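Local coordinates for protein lyase/mutase (PDB 4LSB) that belongs to the phosphoenolpyruvate phosphomutase family of TIM-barrel proteins and binds a magnesium ion, at residues Thr56-Tyr61 and Asp95-Phe100. Residues are numbered along the deposited sequence; the frame is centred on the assembly and turned at random.
Sequences TTSAGY and DLENGF. With MG (magnesium ion), chain E.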
ATOM      1  N   THR B  56      -4.306 -13.522  -0.969  1.00 17.37           N
ATOM      2  CA  THR B  56      -4.277 -12.427  -0.003  1.00 17.44           C
ATOM      3  C   THR B  56      -3.271 -12.794   1.074  1.00 17.67           C
ATOM      4  O   THR B  56      -2.792 -13.955   1.142  1.00 18.99           O
ATOM      5  CB  THR B  56      -5.651 -12.143   0.583  1.00 18.74           C
ATOM      6  OG1 THR B  56      -6.082 -13.250   1.323  1.00 17.69           O
ATOM      7  CG2 THR B  56      -6.672 -11.830  -0.511  1.00 19.35           C
ATOM      8  N   THR B  57      -2.840 -11.790   1.825  1.00 17.08           N
ATOM      9  CA  THR B  57      -1.847 -11.951   2.883  1.00 17.05           C
ATOM     10  C   THR B  57      -2.375 -11.165   4.077  1.00 17.40           C
ATOM     11  O   THR B  57      -2.473  -9.953   4.044  1.00 16.34           O
ATOM     12  CB  THR B  57      -0.438 -11.452   2.465  1.00 17.69           C
ATOM     13  OG1 THR B  57       0.392 -11.277   3.608  1.00 17.72           O
ATOM     14  CG2 THR B  57      -0.492 -10.150   1.678  1.00 17.71           C
ATOM     15  N   SER B  58      -2.810 -11.887   5.091  1.00 17.82           N
ATOM     16  CA  SER B  58      -3.240 -11.255   6.332  1.00 20.98           C
ATOM     17  C   SER B  58      -2.102 -10.361   6.904  1.00 19.38           C
ATOM     18  O   SER B  58      -2.367  -9.317   7.498  1.00 21.09           O
ATOM     19  CB  SER B  58      -3.655 -12.341   7.363  1.00 20.80           C
ATOM     20  OG  SER B  58      -2.520 -13.175   7.660  1.00 25.60           O
ATOM     21  N   ALA B  59      -0.848 -10.735   6.698  1.00 20.30           N
ATOM     22  CA  ALA B  59       0.279  -9.945   7.186  1.00 20.40           C
ATOM     23  C   ALA B  59       0.488  -8.644   6.423  1.00 21.99           C
ATOM     24  O   ALA B  59       0.693  -7.581   7.046  1.00 20.27           O
ATOM     25  CB  ALA B  59       1.567 -10.729   7.103  1.00 21.76           C
ATOM     26  N   GLY B  60       0.465  -8.739   5.085  1.00 20.28           N
ATOM     27  CA  GLY B  60       0.612  -7.550   4.218  1.00 20.11           C
ATOM     28  C   GLY B  60      -0.503  -6.562   4.443  1.00 19.79           C
ATOM     29  O   GLY B  60      -0.306  -5.326   4.535  1.00 18.68           O
ATOM     30  N   TYR B  61      -1.709  -7.110   4.594  1.00 19.49           N
ATOM     31  CA  TYR B  61      -2.865  -6.295   4.855  1.00 20.62           C
ATOM     32  C   TYR B  61      -2.723  -5.540   6.154  1.00 20.55           C
ATOM     33  O   TYR B  61      -2.995  -4.350   6.192  1.00 20.04           O
ATOM     34  CB  TYR B  61      -4.156  -7.142   4.872  1.00 22.74           C
ATOM     35  CG  TYR B  61      -5.418  -6.363   5.239  1.00 24.19           C
ATOM     36  CD1 TYR B  61      -6.129  -5.688   4.280  1.00 25.38           C
ATOM     37  CD2 TYR B  61      -5.877  -6.306   6.560  1.00 27.44           C
ATOM     38  CE1 TYR B  61      -7.277  -4.975   4.597  1.00 26.87           C
ATOM     39  CE2 TYR B  61      -7.013  -5.576   6.896  1.00 27.87           C
ATOM     40  CZ  TYR B  61      -7.715  -4.922   5.901  1.00 29.67           C
ATOM     41  OH  TYR B  61      -8.873  -4.210   6.209  1.00 32.08           O
ATOM     42  N   ASP B  95      -6.484 -15.943   2.294  1.00 18.14           N
ATOM     43  CA  ASP B  95      -5.969 -16.302   3.594  1.00 18.65           C
ATOM     44  C   ASP B  95      -7.099 -16.036   4.602  1.00 19.78           C
ATOM     45  O   ASP B  95      -7.481 -14.892   4.772  1.00 19.38           O
ATOM     46  CB  ASP B  95      -4.778 -15.419   3.861  1.00 20.95           C
ATOM     47  CG  ASP B  95      -4.161 -15.629   5.209  1.00 22.86           C
ATOM     48  OD1 ASP B  95      -4.634 -16.478   6.018  1.00 25.10           O
ATOM     49  OD2 ASP B  95      -3.137 -14.946   5.394  1.00 24.57           O
ATOM     50  N   LEU B  96      -7.630 -17.106   5.204  1.00 19.42           N
ATOM     51  CA  LEU B  96      -8.801 -17.033   6.112  1.00 20.29           C
ATOM     52  C   LEU B  96      -8.402 -17.452   7.502  1.00 21.51           C
ATOM     53  O   LEU B  96      -9.220 -17.960   8.287  1.00 23.09           O
ATOM     54  CB  LEU B  96      -9.903 -17.928   5.598  1.00 20.40           C
ATOM     55  CG  LEU B  96     -10.362 -17.532   4.228  1.00 18.86           C
ATOM     56  CD1 LEU B  96     -11.286 -18.601   3.669  1.00 19.81           C
ATOM     57  CD2 LEU B  96     -10.968 -16.135   4.246  1.00 18.71           C
ATOM     58  N   GLU B  97      -7.126 -17.227   7.795  1.00 22.83           N
ATOM     59  CA  GLU B  97      -6.563 -17.442   9.137  1.00 25.24           C
ATOM     60  C   GLU B  97      -7.010 -18.827   9.629  1.00 24.76           C
ATOM     61  O   GLU B  97      -6.943 -19.807   8.882  1.00 21.08           O
ATOM     62  CB  GLU B  97      -7.076 -16.340  10.086  1.00 29.34           C
ATOM     63  CG  GLU B  97      -6.949 -14.924   9.541  1.00 33.25           C
ATOM     64  CD  GLU B  97      -5.633 -14.294   9.928  1.00 36.24           C
ATOM     65  OE1 GLU B  97      -5.637 -13.315  10.716  1.00 43.63           O
ATOM     66  OE2 GLU B  97      -4.615 -14.806   9.453  1.00 37.25           O
ATOM     67  N   ASN B  98      -7.525 -18.898  10.861  1.00 25.26           N
ATOM     68  CA  ASN B  98      -8.051 -20.163  11.420  1.00 24.39           C
ATOM     69  C   ASN B  98      -9.571 -20.322  11.193  1.00 24.09           C
ATOM     70  O   ASN B  98     -10.230 -21.110  11.890  1.00 22.11           O
ATOM     71  CB  ASN B  98      -7.701 -20.220  12.910  1.00 26.47           C
ATOM     72  CG  ASN B  98      -8.526 -19.246  13.730  1.00 27.69           C
ATOM     73  OD1 ASN B  98      -8.891 -18.150  13.250  1.00 28.47           O
ATOM     74  ND2 ASN B  98      -8.860 -19.640  14.944  1.00 28.72           N
ATOM     75  N   GLY B  99     -10.124 -19.578  10.220  1.00 24.58           N
ATOM     76  CA  GLY B  99     -11.588 -19.550   9.985  1.00 22.65           C
ATOM     77  C   GLY B  99     -12.323 -18.554  10.902  1.00 24.37           C
ATOM     78  O   GLY B  99     -13.558 -18.503  10.882  1.00 24.17           O
ATOM     79  N   PHE B 100     -11.559 -17.762  11.675  1.00 24.62           N
ATOM     80  CA  PHE B 100     -12.073 -16.647  12.536  1.00 25.98           C
ATOM     81  C   PHE B 100     -12.870 -17.121  13.765  1.00 28.19           C
ATOM     82  O   PHE B 100     -13.761 -16.436  14.290  1.00 29.39           O
ATOM     83  CB  PHE B 100     -12.841 -15.607  11.693  1.00 25.52           C
ATOM     84  CG  PHE B 100     -12.000 -15.017  10.610  1.00 24.85           C
ATOM     85  CD1 PHE B 100     -11.049 -14.058  10.924  1.00 23.93           C
ATOM     86  CD2 PHE B 100     -12.081 -15.477   9.323  1.00 24.78           C
ATOM     87  CE1 PHE B 100     -10.223 -13.556   9.950  1.00 25.45           C
ATOM     88  CE2 PHE B 100     -11.250 -14.974   8.327  1.00 24.18           C
ATOM     89  CZ  PHE B 100     -10.340 -13.986   8.639  1.00 24.63           C
TER
HETATM   90 MG    MG E 501      -2.536 -14.723   9.511  1.00 43.97          MG
HETATM   91  O   HOH W   1      -2.716 -16.585   7.972  1.00 32.09           O
HETATM   92  O   HOH W   2      -2.534 -16.222  11.100  1.00 40.08           O
HETATM   93  O   HOH W   3      -0.536 -14.721   9.161  1.00 41.61           O
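Asp-95 turns CG anti to its backbone N (chi1 177°), across to Ser-58, whose OG stands between its own backbone N and carbonyl carbon (chi1 62°), a torsion that brings OG within reach of both the carboxylate and the magnesium ion. The site lies where two neighbouring parallel strands of the TIM barrel, 54-55 and 92-95, run out; of the two protein ligands, Ser-58 starts helix 58-64 and Glu-97 lies in the loop after strand 92-95. OD2 of Asp-95 takes two bonds from Ser-58, from N at 3.1 Å and from OG at 2.9 Å, both on the same face of the carboxylate plane. With its hydroxyl hydrogen given to OD2, OG can offer oxygen electrons to the magnesium 2.4 Å away. Serine suits the place because its one short arm does both jobs, while its backbone N-H, in the first turn of helix 58-64, remains available to the aspartate. The other carboxylate oxygen, OD1, closes an Asx turn by accepting from Glu-97 N, and a metal-bound water, its O 2.7 Å from Asp-95 OD1, donates to it. Asp-95 is thus a second-shell residue that probably helps to position Ser-58, the water and the Glu-97 backbone. Glu-97 is long enough to bend about its CB-CG bond and bring OE2 to within 2.1 Å of the magnesium; OE2 and Ser-58 OG, 3.2 Å apart, meet through the metal and not through a hydrogen bond. That water is one of three on the ion. Next to Ser-58, Thr-57 is the helix N-cap, its OG1 accepting from Gly-60 N. Behind the site, Thr-56 joins the strand ends with a side chain that acts as acceptor: Asp-95 N-H points almost straight (163°) at Thr-56 OG1, 2.9 Å from the nitrogen.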